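Pectate lyase 47 (Bacillus sp. TS-47, PDB 1VBL) catalyses the eliminative cleavage of pectate as a thermostable, calcium-binding member of polysaccharide lyase family 1. Local coordinates at residues A92-Y97 and V107-E112; A167-P173 and F225-D229; Y329-D335 and T357-N363; P338-V344 and I368-Y374. All coordinates share one frame; numbering follows the deposited sequence.

How the interactions relate
The four contacts fall into two groups along a parallel beta-helix. Interaction 2 holds Asp229, one of three aspartates at the calcium site, and interaction 1 lies about 18 Å from it, centre to centre, with nearest atoms about 5 Å apart. Arg115 connects these two, pairing with Glu112 of interaction 1 and donating to Phe172 O of interaction 2. Interactions 3 and 4 lie away from the calcium site, their nearest atoms about 17 and 12 Å from those of interaction 2. They alternate along the chain and touch directly: Thr357 O and Ile368 N are 2.8 Å apart, a probable hydrogen bond, and Phe330 CE2 packs 3.5 Å from Ile341 CG2.

Interaction 1 of 4, residues A92-Y97 and V107-E112; sequences AYLREY and VEGPLE
Tyr93 and Tyr97, a helical turn apart, start out along different torsions: CG of Tyr93 is anti to its backbone N (chi1 -174°), CG of Tyr97 anti to its carbonyl carbon (chi1 -56°), and both hydroxyls end at segment 107-112. Tyr97 OH donates to Glu108 O at 2.6 Å, approaching from above the carbonyl plane, 60° out of it. The same hydroxyl receives a weak bond from Glu112 N, 3.3 Å away from Tyr97 OH. Tyr93 OH donates to Glu112 OE1 at 3.0 Å on the syn side of the carboxylate, whose other oxygen forms a salt bridge with Arg115.

The Tyr97 ring is sandwiched: Val107 CG1 makes a CH-pi contact 3.8 Å from its centroid, and Glu96 CG covers the opposite face. Leu111 enters as a knob into the hole made by Ala92, Tyr93, Glu96 and Tyr97, with its CD1 3.6 Å from Glu96 CB. A water donates to both Glu96 OE1 and Glu108 O and so bridges the two segments.

Helix 90-97 is thus fastened to the start of helix 110-126; Trp102 of helix 99-102 meets Tyr97 edge-to-face, and Trp175 of strand 174-176 touches Tyr93 and Val107.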
# COMPACT_ATOMS: atom_id res chain seq x y z
N ALA A 92 26.98 -16.66 -3.07
CA ALA A 92 28.16 -15.87 -2.72
C ALA A 92 27.75 -14.69 -1.84
O ALA A 92 28.48 -14.30 -0.94
CB ALA A 92 28.85 -15.37 -3.99
N TYR A 93 26.58 -14.13 -2.12
CA TYR A 93 26.08 -13.00 -1.34
C TYR A 93 25.77 -13.48 0.07
O TYR A 93 26.07 -12.78 1.05
CB TYR A 93 24.83 -12.42 -2.00
CG TYR A 93 24.32 -11.16 -1.35
CD1 TYR A 93 23.48 -11.21 -0.24
CD2 TYR A 93 24.68 -9.90 -1.84
CE1 TYR A 93 23.01 -10.05 0.37
CE2 TYR A 93 24.22 -8.73 -1.24
CZ TYR A 93 23.38 -8.81 -0.14
OH TYR A 93 22.93 -7.66 0.46
N LEU A 94 25.18 -14.66 0.17
CA LEU A 94 24.85 -15.24 1.47
C LEU A 94 26.11 -15.50 2.29
O LEU A 94 26.17 -15.18 3.48
CB LEU A 94 24.08 -16.55 1.29
CG LEU A 94 22.56 -16.49 1.42
CD1 LEU A 94 22.00 -15.27 0.73
CD2 LEU A 94 21.97 -17.77 0.84
N ARG A 95 27.13 -16.07 1.65
CA ARG A 95 28.38 -16.37 2.33
C ARG A 95 29.12 -15.11 2.76
O ARG A 95 29.72 -15.06 3.83
CB ARG A 95 29.30 -17.20 1.42
CG ARG A 95 28.84 -18.63 1.19
CD ARG A 95 29.98 -19.48 0.62
NE ARG A 95 30.38 -19.07 -0.72
CZ ARG A 95 29.71 -19.37 -1.83
NH1 ARG A 95 28.60 -20.09 -1.76
NH2 ARG A 95 30.15 -18.93 -3.00
N GLU A 96 29.07 -14.09 1.91
CA GLU A 96 29.76 -12.84 2.17
C GLU A 96 29.16 -11.97 3.28
O GLU A 96 29.89 -11.43 4.11
CB GLU A 96 29.84 -12.01 0.89
CG GLU A 96 30.59 -10.69 1.01
CD GLU A 96 32.09 -10.87 1.07
OE1 GLU A 96 32.82 -9.85 1.20
OE2 GLU A 96 32.56 -12.02 0.97
N TYR A 97 27.84 -11.85 3.30
CA TYR A 97 27.19 -10.97 4.26
C TYR A 97 26.44 -11.57 5.45
O TYR A 97 25.78 -10.84 6.19
CB TYR A 97 26.26 -10.02 3.50
CG TYR A 97 27.01 -9.24 2.44
CD1 TYR A 97 27.98 -8.30 2.79
CD2 TYR A 97 26.77 -9.46 1.08
CE1 TYR A 97 28.70 -7.60 1.82
CE2 TYR A 97 27.48 -8.76 0.10
CZ TYR A 97 28.44 -7.84 0.48
OH TYR A 97 29.15 -7.14 -0.48
N VAL A 107 26.85 -2.96 4.77
CA VAL A 107 26.97 -3.89 3.64
C VAL A 107 27.57 -3.15 2.45
O VAL A 107 27.01 -2.16 1.98
CB VAL A 107 25.60 -4.46 3.25
CG1 VAL A 107 25.73 -5.36 2.03
CG2 VAL A 107 25.01 -5.24 4.42
N GLU A 108 28.72 -3.62 1.98
CA GLU A 108 29.40 -3.00 0.86
C GLU A 108 30.27 -4.00 0.11
O GLU A 108 30.49 -5.12 0.57
CB GLU A 108 30.29 -1.85 1.34
CG GLU A 108 31.26 -2.24 2.44
CD GLU A 108 32.43 -1.27 2.56
OE1 GLU A 108 33.03 -1.20 3.65
OE2 GLU A 108 32.77 -0.61 1.56
N GLY A 109 30.78 -3.59 -1.05
CA GLY A 109 31.63 -4.47 -1.82
C GLY A 109 31.04 -4.83 -3.17
O GLY A 109 29.88 -4.55 -3.43
N PRO A 110 31.83 -5.48 -4.04
CA PRO A 110 31.37 -5.88 -5.37
C PRO A 110 30.06 -6.67 -5.43
O PRO A 110 29.24 -6.44 -6.31
CB PRO A 110 32.56 -6.66 -5.93
CG PRO A 110 33.28 -7.15 -4.71
CD PRO A 110 33.20 -5.95 -3.79
N LEU A 111 29.86 -7.59 -4.49
CA LEU A 111 28.63 -8.38 -4.48
C LEU A 111 27.39 -7.53 -4.21
O LEU A 111 26.34 -7.75 -4.81
CB LEU A 111 28.71 -9.51 -3.44
CG LEU A 111 29.52 -10.74 -3.84
CD1 LEU A 111 29.61 -11.71 -2.67
CD2 LEU A 111 28.87 -11.42 -5.04
N GLU A 112 27.52 -6.56 -3.31
CA GLU A 112 26.40 -5.67 -2.99
C GLU A 112 26.16 -4.75 -4.18
O GLU A 112 25.02 -4.51 -4.57
CB GLU A 112 26.73 -4.85 -1.73
CG GLU A 112 25.75 -3.71 -1.42
CD GLU A 112 24.32 -4.18 -1.16
OE1 GLU A 112 24.07 -5.40 -1.08
OE2 GLU A 112 23.44 -3.30 -1.03
O HOH W 1 32.26 -7.37 0.09
O HOH W 2 31.55 -8.70 -2.40

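Interaction 2 of 4, residues A167-P173 and F225-D229; sequences APLDYFP and FQQHD. With CA (calcium ion), chain B.
Asp170 and Gln227 bring two irregular backbones to a CA-CA distance of 4.8 Å, where Asp170 N donates to Gln227 O at 2.8 Å, in the carbonyl plane and on a lone pair. Both segments are loops of the right-handed parallel beta-helix of pectate lyases, each following a strand. The Gln227 side chain returns the bond: NE2 reaches Asp170 O at 3.1 Å, from 46° out of the carbonyl plane, so each residue both gives and receives. Gln227 CG stands anti to its carbonyl carbon, next to the backbone N (chi1 -69°), and meets Pro173 CG at 3.7 Å, while Pro173 CD packs against Phe225 CZ. Asp170 also shapes its own loop, its OD1 accepting from Phe172 N in an Asx turn, with OD2 bound by Glu188 N.

Farther along, Ala167 CB rests 3.5 Å from His228 CD2, and Leu169 CD1 comes close to the same imidazole. ND1 of His228 is hydrogen-bonded to Asp214, and a water joins NE2 to Ala167 O. A second water links Pro168 O to Asp229 N, tying the loop to the metal site. There Asp229 OD2 binds the calcium ion at 2.6 Å, alongside Asp190, Asp233 and three waters.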
# COMPACT_ATOMS: atom_id res chain seq x y z
N ALA A 167 0.99 -8.69 -5.05
CA ALA A 167 2.20 -7.98 -4.66
C ALA A 167 3.43 -8.43 -5.43
O ALA A 167 3.68 -9.63 -5.58
CB ALA A 167 2.44 -8.13 -3.16
N PRO A 168 4.23 -7.47 -5.93
CA PRO A 168 5.44 -7.79 -6.68
C PRO A 168 6.52 -8.39 -5.79
O PRO A 168 6.63 -8.06 -4.61
CB PRO A 168 5.85 -6.43 -7.25
CG PRO A 168 5.40 -5.48 -6.19
CD PRO A 168 4.02 -6.02 -5.84
N LEU A 169 7.31 -9.29 -6.37
CA LEU A 169 8.39 -9.94 -5.66
C LEU A 169 9.71 -9.28 -6.06
O LEU A 169 9.99 -9.13 -7.25
CB LEU A 169 8.43 -11.42 -6.02
CG LEU A 169 8.35 -12.50 -4.94
CD1 LEU A 169 7.20 -12.23 -3.99
CD2 LEU A 169 8.17 -13.85 -5.61
N ASP A 170 10.50 -8.89 -5.07
CA ASP A 170 11.80 -8.27 -5.31
C ASP A 170 12.79 -9.44 -5.31
O ASP A 170 13.03 -10.06 -4.27
CB ASP A 170 12.15 -7.31 -4.17
CG ASP A 170 13.41 -6.50 -4.44
OD1 ASP A 170 14.32 -7.01 -5.13
OD2 ASP A 170 13.49 -5.35 -3.96
N TYR A 171 13.37 -9.75 -6.47
CA TYR A 171 14.31 -10.87 -6.58
C TYR A 171 15.66 -10.62 -5.93
O TYR A 171 16.45 -11.55 -5.73
CB TYR A 171 14.55 -11.23 -8.05
CG TYR A 171 13.35 -11.78 -8.79
CD1 TYR A 171 12.39 -12.56 -8.14
CD2 TYR A 171 13.21 -11.57 -10.16
CE1 TYR A 171 11.33 -13.12 -8.85
CE2 TYR A 171 12.15 -12.13 -10.87
CZ TYR A 171 11.22 -12.91 -10.21
OH TYR A 171 10.18 -13.48 -10.92
N PHE A 172 15.94 -9.36 -5.61
CA PHE A 172 17.23 -9.02 -5.02
C PHE A 172 17.07 -8.12 -3.80
O PHE A 172 17.53 -6.97 -3.80
CB PHE A 172 18.10 -8.35 -6.08
CG PHE A 172 18.21 -9.15 -7.34
CD1 PHE A 172 19.05 -10.26 -7.41
CD2 PHE A 172 17.42 -8.84 -8.44
CE1 PHE A 172 19.08 -11.06 -8.55
CE2 PHE A 172 17.45 -9.63 -9.59
CZ PHE A 172 18.28 -10.75 -9.64
N PRO A 173 16.42 -8.63 -2.75
CA PRO A 173 16.21 -7.87 -1.51
C PRO A 173 17.54 -7.46 -0.91
O PRO A 173 18.53 -8.17 -1.02
CB PRO A 173 15.48 -8.87 -0.61
CG PRO A 173 14.83 -9.81 -1.56
CD PRO A 173 15.88 -9.99 -2.62
N PHE A 225 12.79 -14.14 4.47
CA PHE A 225 13.24 -13.55 3.21
C PHE A 225 12.12 -12.68 2.66
O PHE A 225 11.34 -13.11 1.81
CB PHE A 225 13.60 -14.66 2.23
CG PHE A 225 14.48 -14.21 1.10
CD1 PHE A 225 15.64 -13.47 1.35
CD2 PHE A 225 14.16 -14.53 -0.21
CE1 PHE A 225 16.47 -13.07 0.30
CE2 PHE A 225 14.98 -14.13 -1.26
CZ PHE A 225 16.14 -13.40 -1.00
N GLN A 226 12.05 -11.45 3.16
CA GLN A 226 11.02 -10.49 2.77
C GLN A 226 11.22 -9.90 1.38
O GLN A 226 11.91 -8.89 1.20
CB GLN A 226 10.94 -9.39 3.83
CG GLN A 226 10.59 -9.95 5.21
CD GLN A 226 10.60 -8.92 6.32
OE1 GLN A 226 10.24 -9.23 7.46
NE2 GLN A 226 11.01 -7.69 6.01
N GLN A 227 10.60 -10.54 0.39
CA GLN A 227 10.69 -10.10 -0.99
C GLN A 227 9.57 -9.14 -1.38
O GLN A 227 9.52 -8.64 -2.50
CB GLN A 227 10.68 -11.32 -1.92
CG GLN A 227 11.95 -12.16 -1.82
CD GLN A 227 11.96 -13.30 -2.81
OE1 GLN A 227 11.40 -14.37 -2.56
NE2 GLN A 227 12.57 -13.07 -3.96
N HIS A 228 8.65 -8.91 -0.44
CA HIS A 228 7.54 -7.99 -0.68
C HIS A 228 7.81 -6.71 0.09
O HIS A 228 8.63 -6.68 1.00
CB HIS A 228 6.21 -8.54 -0.15
CG HIS A 228 5.74 -9.78 -0.83
ND1 HIS A 228 5.71 -11.00 -0.21
CD2 HIS A 228 5.24 -9.97 -2.08
CE1 HIS A 228 5.21 -11.91 -1.04
NE2 HIS A 228 4.92 -11.31 -2.18
N ASP A 229 7.13 -5.64 -0.30
CA ASP A 229 7.25 -4.41 0.45
C ASP A 229 5.83 -3.93 0.70
O ASP A 229 5.02 -4.68 1.23
CB ASP A 229 8.08 -3.35 -0.29
CG ASP A 229 8.57 -2.26 0.65
OD1 ASP A 229 8.96 -2.59 1.80
OD2 ASP A 229 8.58 -1.09 0.26
CA CA B . 7.43 1.13 -0.40
O HOH W 3 3.32 -12.08 -4.21
O HOH W 4 5.50 -6.20 -2.70
O HOH W 5 9.25 0.50 -1.81
O HOH W 6 7.33 3.72 -0.77
O HOH W 7 8.97 1.63 1.52

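Interaction 3 of 4, residues Y329-D335 and T357-N363; sequences YFSFDWD and TIVDLPN
Tyr329 meets Ile358 with a ring face and Asp360 with its hydroxyl, across a pair of parallel strands. Ile358 CG2 stands over that face, 4.0 Å from the centroid and 20° off the normal, a CH-pi contact. At the ring's edge the hydroxyl donates to Asp360 OD2, with Tyr329 OH and that oxygen 2.8 Å apart on the anti side of the carboxylate. Both groups have CG anti to the backbone N (chi1 -164° for Tyr329), which brings phenol and carboxylate together on the face they share with Ile358 and Ser331. Phe330 and Val359 occupy the other face. Just beyond, Phe332 and Leu361 run side by side in the same direction, Phe332 CB meeting Leu361 CD2 at 3.6 Å.

These side chains are set in register by the backbone. Phe330 N donates to Ile358 O at 2.8 Å, Asp360 N to Phe330 O at 2.7 Å, and Phe332 N to Asp360 O at 3.0 Å, the alternation expected of parallel strands. The strand axes differ by 14° and approach to 4.6 Å. Val359 CA and Ser331 CA add CA-H...O contacts to Phe330 O and Asp360 O.

The pairing joins successive coils of the parallel beta-helix. Strand 322-332 lies between strands 293-303 and 351-361, and Phe330 and Phe332 stack on Tyr301 and Phe303 of the former, giving two stacked aromatic pairs between neighbouring coils. Trp315 meets Phe330 edge-to-face, Leu370 of helix 370-377 touches both Phe330 and Thr357, and strand 364-367 covers Ile358 and Asp360 through Tyr367 and Arg365.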
# COMPACT_ATOMS: atom_id res chain seq x y z
N TYR A 329 -14.44 -1.27 12.50
CA TYR A 329 -14.80 -2.52 13.15
C TYR A 329 -13.66 -3.54 13.10
O TYR A 329 -13.17 -3.86 12.02
CB TYR A 329 -16.04 -3.09 12.45
CG TYR A 329 -16.78 -4.18 13.20
CD1 TYR A 329 -18.09 -3.99 13.60
CD2 TYR A 329 -16.18 -5.42 13.46
CE1 TYR A 329 -18.81 -4.99 14.25
CE2 TYR A 329 -16.89 -6.43 14.11
CZ TYR A 329 -18.20 -6.21 14.50
OH TYR A 329 -18.92 -7.20 15.14
N PHE A 330 -13.26 -4.05 14.26
CA PHE A 330 -12.18 -5.03 14.34
C PHE A 330 -12.71 -6.39 14.80
O PHE A 330 -13.48 -6.47 15.75
CB PHE A 330 -11.09 -4.61 15.33
CG PHE A 330 -10.30 -3.40 14.90
CD1 PHE A 330 -10.82 -2.12 15.07
CD2 PHE A 330 -9.03 -3.56 14.35
CE1 PHE A 330 -10.07 -1.01 14.70
CE2 PHE A 330 -8.27 -2.45 13.98
CZ PHE A 330 -8.80 -1.17 14.16
N SER A 331 -12.26 -7.44 14.13
CA SER A 331 -12.66 -8.80 14.48
C SER A 331 -11.41 -9.67 14.60
O SER A 331 -10.58 -9.70 13.70
CB SER A 331 -13.58 -9.38 13.40
OG SER A 331 -13.98 -10.70 13.72
N PHE A 332 -11.28 -10.37 15.72
CA PHE A 332 -10.15 -11.26 15.98
C PHE A 332 -10.73 -12.59 16.44
O PHE A 332 -11.74 -12.61 17.14
CB PHE A 332 -9.26 -10.69 17.10
CG PHE A 332 -8.53 -9.43 16.73
CD1 PHE A 332 -7.24 -9.49 16.19
CD2 PHE A 332 -9.10 -8.18 16.94
CE1 PHE A 332 -6.54 -8.33 15.88
CE2 PHE A 332 -8.41 -7.01 16.63
CZ PHE A 332 -7.13 -7.08 16.10
N ASP A 333 -10.11 -13.71 16.06
CA ASP A 333 -10.64 -14.99 16.49
C ASP A 333 -9.90 -15.53 17.71
O ASP A 333 -9.99 -16.72 18.03
CB ASP A 333 -10.65 -16.01 15.35
CG ASP A 333 -9.27 -16.38 14.85
OD1 ASP A 333 -9.21 -17.17 13.88
OD2 ASP A 333 -8.26 -15.92 15.42
N TRP A 334 -9.19 -14.64 18.39
CA TRP A 334 -8.48 -14.97 19.62
C TRP A 334 -8.58 -13.76 20.54
O TRP A 334 -8.85 -12.64 20.08
CB TRP A 334 -7.02 -15.34 19.32
CG TRP A 334 -6.06 -14.20 19.09
CD1 TRP A 334 -5.25 -13.61 20.02
CD2 TRP A 334 -5.76 -13.57 17.84
NE1 TRP A 334 -4.46 -12.66 19.42
CE2 TRP A 334 -4.75 -12.62 18.08
CE3 TRP A 334 -6.24 -13.73 16.53
CZ2 TRP A 334 -4.21 -11.81 17.07
CZ3 TRP A 334 -5.71 -12.93 15.52
CH2 TRP A 334 -4.70 -11.98 15.80
N ASP A 335 -8.41 -13.97 21.84
CA ASP A 335 -8.52 -12.90 22.83
C ASP A 335 -7.31 -11.99 22.90
O ASP A 335 -6.60 -11.95 23.91
CB ASP A 335 -8.83 -13.51 24.20
CG ASP A 335 -10.28 -13.94 24.35
OD1 ASP A 335 -10.57 -14.83 25.17
OD2 ASP A 335 -11.14 -13.37 23.64
N THR A 357 -15.34 2.84 17.69
CA THR A 357 -14.62 1.60 17.41
C THR A 357 -15.28 0.40 18.08
O THR A 357 -15.65 0.45 19.26
CB THR A 357 -13.15 1.64 17.90
OG1 THR A 357 -12.45 2.72 17.27
CG2 THR A 357 -12.44 0.34 17.56
N ILE A 358 -15.43 -0.68 17.33
CA ILE A 358 -15.98 -1.90 17.88
C ILE A 358 -14.93 -2.99 17.76
O ILE A 358 -14.23 -3.07 16.75
CB ILE A 358 -17.23 -2.40 17.12
CG1 ILE A 358 -18.42 -1.47 17.38
CG2 ILE A 358 -17.58 -3.83 17.57
CD1 ILE A 358 -19.70 -1.91 16.67
N VAL A 359 -14.79 -3.80 18.80
CA VAL A 359 -13.86 -4.91 18.77
C VAL A 359 -14.72 -6.14 18.99
O VAL A 359 -15.56 -6.17 19.90
CB VAL A 359 -12.76 -4.80 19.86
CG1 VAL A 359 -13.37 -4.90 21.25
CG2 VAL A 359 -11.73 -5.90 19.65
N ASP A 360 -14.54 -7.14 18.13
CA ASP A 360 -15.30 -8.38 18.20
C ASP A 360 -14.33 -9.50 18.52
O ASP A 360 -13.60 -9.97 17.64
CB ASP A 360 -15.97 -8.63 16.84
CG ASP A 360 -17.01 -9.73 16.89
OD1 ASP A 360 -16.83 -10.71 17.64
OD2 ASP A 360 -18.02 -9.61 16.16
N LEU A 361 -14.31 -9.92 19.78
CA LEU A 361 -13.42 -10.98 20.23
C LEU A 361 -14.18 -12.20 20.73
O LEU A 361 -15.39 -12.15 20.95
CB LEU A 361 -12.53 -10.46 21.36
CG LEU A 361 -11.79 -9.14 21.13
CD1 LEU A 361 -10.98 -8.79 22.37
CD2 LEU A 361 -10.89 -9.25 19.91
N PRO A 362 -13.48 -13.33 20.93
CA PRO A 362 -14.21 -14.50 21.41
C PRO A 362 -14.84 -14.28 22.79
O PRO A 362 -15.82 -14.92 23.13
CB PRO A 362 -13.16 -15.62 21.39
CG PRO A 362 -11.84 -14.90 21.35
CD PRO A 362 -12.11 -13.68 20.52
N ASN A 363 -14.27 -13.35 23.55
CA ASN A 363 -14.78 -13.06 24.89
C ASN A 363 -15.84 -11.96 24.85
O ASN A 363 -16.26 -11.46 25.89
CB ASN A 363 -13.64 -12.65 25.82
CG ASN A 363 -13.30 -11.17 25.73
OD1 ASN A 363 -13.33 -10.57 24.66
ND2 ASN A 363 -12.95 -10.58 26.87

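Interaction 4 of 4, residues P338-V344 and I368-Y374; sequences PSLIIKV and IDLVASY
Tyr374 reaches along strand 342-344, and its atoms can be followed outward. Its CB sits 4.3 Å from Ile342 CB, and with CG anti to the backbone N (chi1 165°) the ring is carried past the strand's backbone. CD1 approaches Ile342 O at 3.4 Å, while Ser339 O lies at the ring's edge, near its plane. CE1, CE2 and CZ all meet Val344 CG2, with CZ nearest at 3.4 Å; the valine crosses the tyrosine at about a right angle. At the tip, OH also touches Val344 and is hydrogen-bonded to Leu380 O, which satisfies the polar end of a buried side chain.

In the parallel beta-helix of this lyase, strand 342-345 is an edge strand, within this chain, of a four-stranded parallel sheet, and helix 370-377 packs on it; the axes of segments 342-344 and 370-374 cross at -58°, 9.1 Å apart at their closest. Asp369 is the N-cap, its OD1 accepting from Ala372 N. One turn before Tyr374, Leu370 packs on Ile341 and Ile342: its CB meets Ile342 CD1 at 3.8 Å, and its two methyls spread over Ile341, CD1 against CG2 and CD2 against CD1. Pro338 fits between Ile368 and Ser373, its CB 3.7 Å from Ile368 CD1.

No direct hydrogen bond joins the segments; instead one water donates to Pro338 O and Leu370 O and accepts from Ile342 N, its oxygen 2.8 Å from Pro338 O.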
# COMPACT_ATOMS: atom_id res chain seq x y z
N PRO A 338 -6.40 -5.65 23.28
CA PRO A 338 -6.69 -4.52 22.40
C PRO A 338 -5.70 -3.35 22.44
O PRO A 338 -5.73 -2.48 21.57
CB PRO A 338 -8.11 -4.11 22.80
CG PRO A 338 -8.23 -4.59 24.23
CD PRO A 338 -7.52 -5.92 24.20
N SER A 339 -4.82 -3.33 23.45
CA SER A 339 -3.84 -2.26 23.55
C SER A 339 -2.78 -2.42 22.46
O SER A 339 -1.95 -1.53 22.25
CB SER A 339 -3.17 -2.28 24.93
OG SER A 339 -2.27 -3.37 25.06
N LEU A 340 -2.83 -3.54 21.76
CA LEU A 340 -1.87 -3.84 20.69
C LEU A 340 -2.32 -3.32 19.33
O LEU A 340 -1.53 -3.27 18.40
CB LEU A 340 -1.65 -5.35 20.58
CG LEU A 340 -0.87 -6.09 21.67
CD1 LEU A 340 -1.39 -5.72 23.04
CD2 LEU A 340 -0.99 -7.59 21.43
N ILE A 341 -3.58 -2.93 19.22
CA ILE A 341 -4.11 -2.47 17.95
C ILE A 341 -3.48 -1.15 17.49
O ILE A 341 -3.31 -0.93 16.30
CB ILE A 341 -5.64 -2.36 18.02
CG1 ILE A 341 -6.22 -3.73 18.39
CG2 ILE A 341 -6.21 -1.88 16.69
CD1 ILE A 341 -7.72 -3.76 18.63
N ILE A 342 -3.14 -0.29 18.44
CA ILE A 342 -2.49 0.97 18.12
C ILE A 342 -1.05 0.88 18.57
O ILE A 342 -0.75 0.32 19.62
CB ILE A 342 -3.15 2.17 18.85
CG1 ILE A 342 -4.58 2.38 18.33
CG2 ILE A 342 -2.31 3.44 18.63
CD1 ILE A 342 -5.30 3.53 19.01
N LYS A 343 -0.14 1.41 17.77
CA LYS A 343 1.28 1.40 18.12
C LYS A 343 1.77 2.81 17.85
O LYS A 343 1.42 3.41 16.84
CB LYS A 343 2.02 0.37 17.26
CG LYS A 343 3.38 -0.04 17.81
CD LYS A 343 3.84 -1.34 17.18
CE LYS A 343 5.15 -1.83 17.80
NZ LYS A 343 5.57 -3.14 17.22
N VAL A 344 2.57 3.35 18.76
CA VAL A 344 3.07 4.71 18.60
C VAL A 344 4.58 4.77 18.36
O VAL A 344 5.35 4.12 19.05
CB VAL A 344 2.73 5.57 19.83
CG1 VAL A 344 3.20 7.01 19.62
CG2 VAL A 344 1.22 5.54 20.08
N ILE A 368 -15.26 0.09 22.04
CA ILE A 368 -14.08 0.22 22.87
C ILE A 368 -13.30 1.48 22.53
O ILE A 368 -13.33 1.96 21.39
CB ILE A 368 -13.16 -1.01 22.70
CG1 ILE A 368 -11.95 -0.90 23.63
CG2 ILE A 368 -12.71 -1.12 21.25
CD1 ILE A 368 -11.08 -2.15 23.62
N ASP A 369 -12.64 2.04 23.54
CA ASP A 369 -11.82 3.23 23.36
C ASP A 369 -10.40 2.69 23.17
O ASP A 369 -9.71 2.39 24.15
CB ASP A 369 -11.87 4.11 24.61
CG ASP A 369 -11.14 5.42 24.43
OD1 ASP A 369 -10.21 5.48 23.61
OD2 ASP A 369 -11.49 6.40 25.13
N LEU A 370 -9.97 2.54 21.92
CA LEU A 370 -8.65 2.00 21.64
C LEU A 370 -7.52 2.89 22.14
O LEU A 370 -6.46 2.39 22.52
CB LEU A 370 -8.48 1.73 20.14
CG LEU A 370 -9.29 0.55 19.60
CD1 LEU A 370 -8.92 0.30 18.14
CD2 LEU A 370 -9.03 -0.71 20.43
N VAL A 371 -7.72 4.21 22.14
CA VAL A 371 -6.69 5.11 22.63
C VAL A 371 -6.49 4.86 24.13
O VAL A 371 -5.36 4.75 24.60
CB VAL A 371 -7.05 6.59 22.40
CG1 VAL A 371 -6.04 7.48 23.11
CG2 VAL A 371 -7.06 6.91 20.91
N ALA A 372 -7.60 4.78 24.86
CA ALA A 372 -7.54 4.53 26.30
C ALA A 372 -6.92 3.15 26.54
O ALA A 372 -6.10 2.97 27.43
CB ALA A 372 -8.94 4.59 26.90
N SER A 373 -7.33 2.18 25.72
CA SER A 373 -6.80 0.83 25.85
C SER A 373 -5.29 0.84 25.68
O SER A 373 -4.55 0.21 26.44
CB SER A 373 -7.45 -0.08 24.81
OG SER A 373 -6.90 -1.39 24.88
N TYR A 374 -4.82 1.57 24.67
CA TYR A 374 -3.39 1.68 24.41
C TYR A 374 -2.67 2.32 25.60
O TYR A 374 -1.68 1.79 26.09
CB TYR A 374 -3.14 2.51 23.15
CG TYR A 374 -1.70 2.96 23.02
CD1 TYR A 374 -0.73 2.12 22.47
CD2 TYR A 374 -1.29 4.19 23.53
CE1 TYR A 374 0.61 2.50 22.43
CE2 TYR A 374 0.04 4.58 23.50
CZ TYR A 374 0.98 3.73 22.94
OH TYR A 374 2.31 4.10 22.93
O HOH W 8 -4.95 0.18 21.03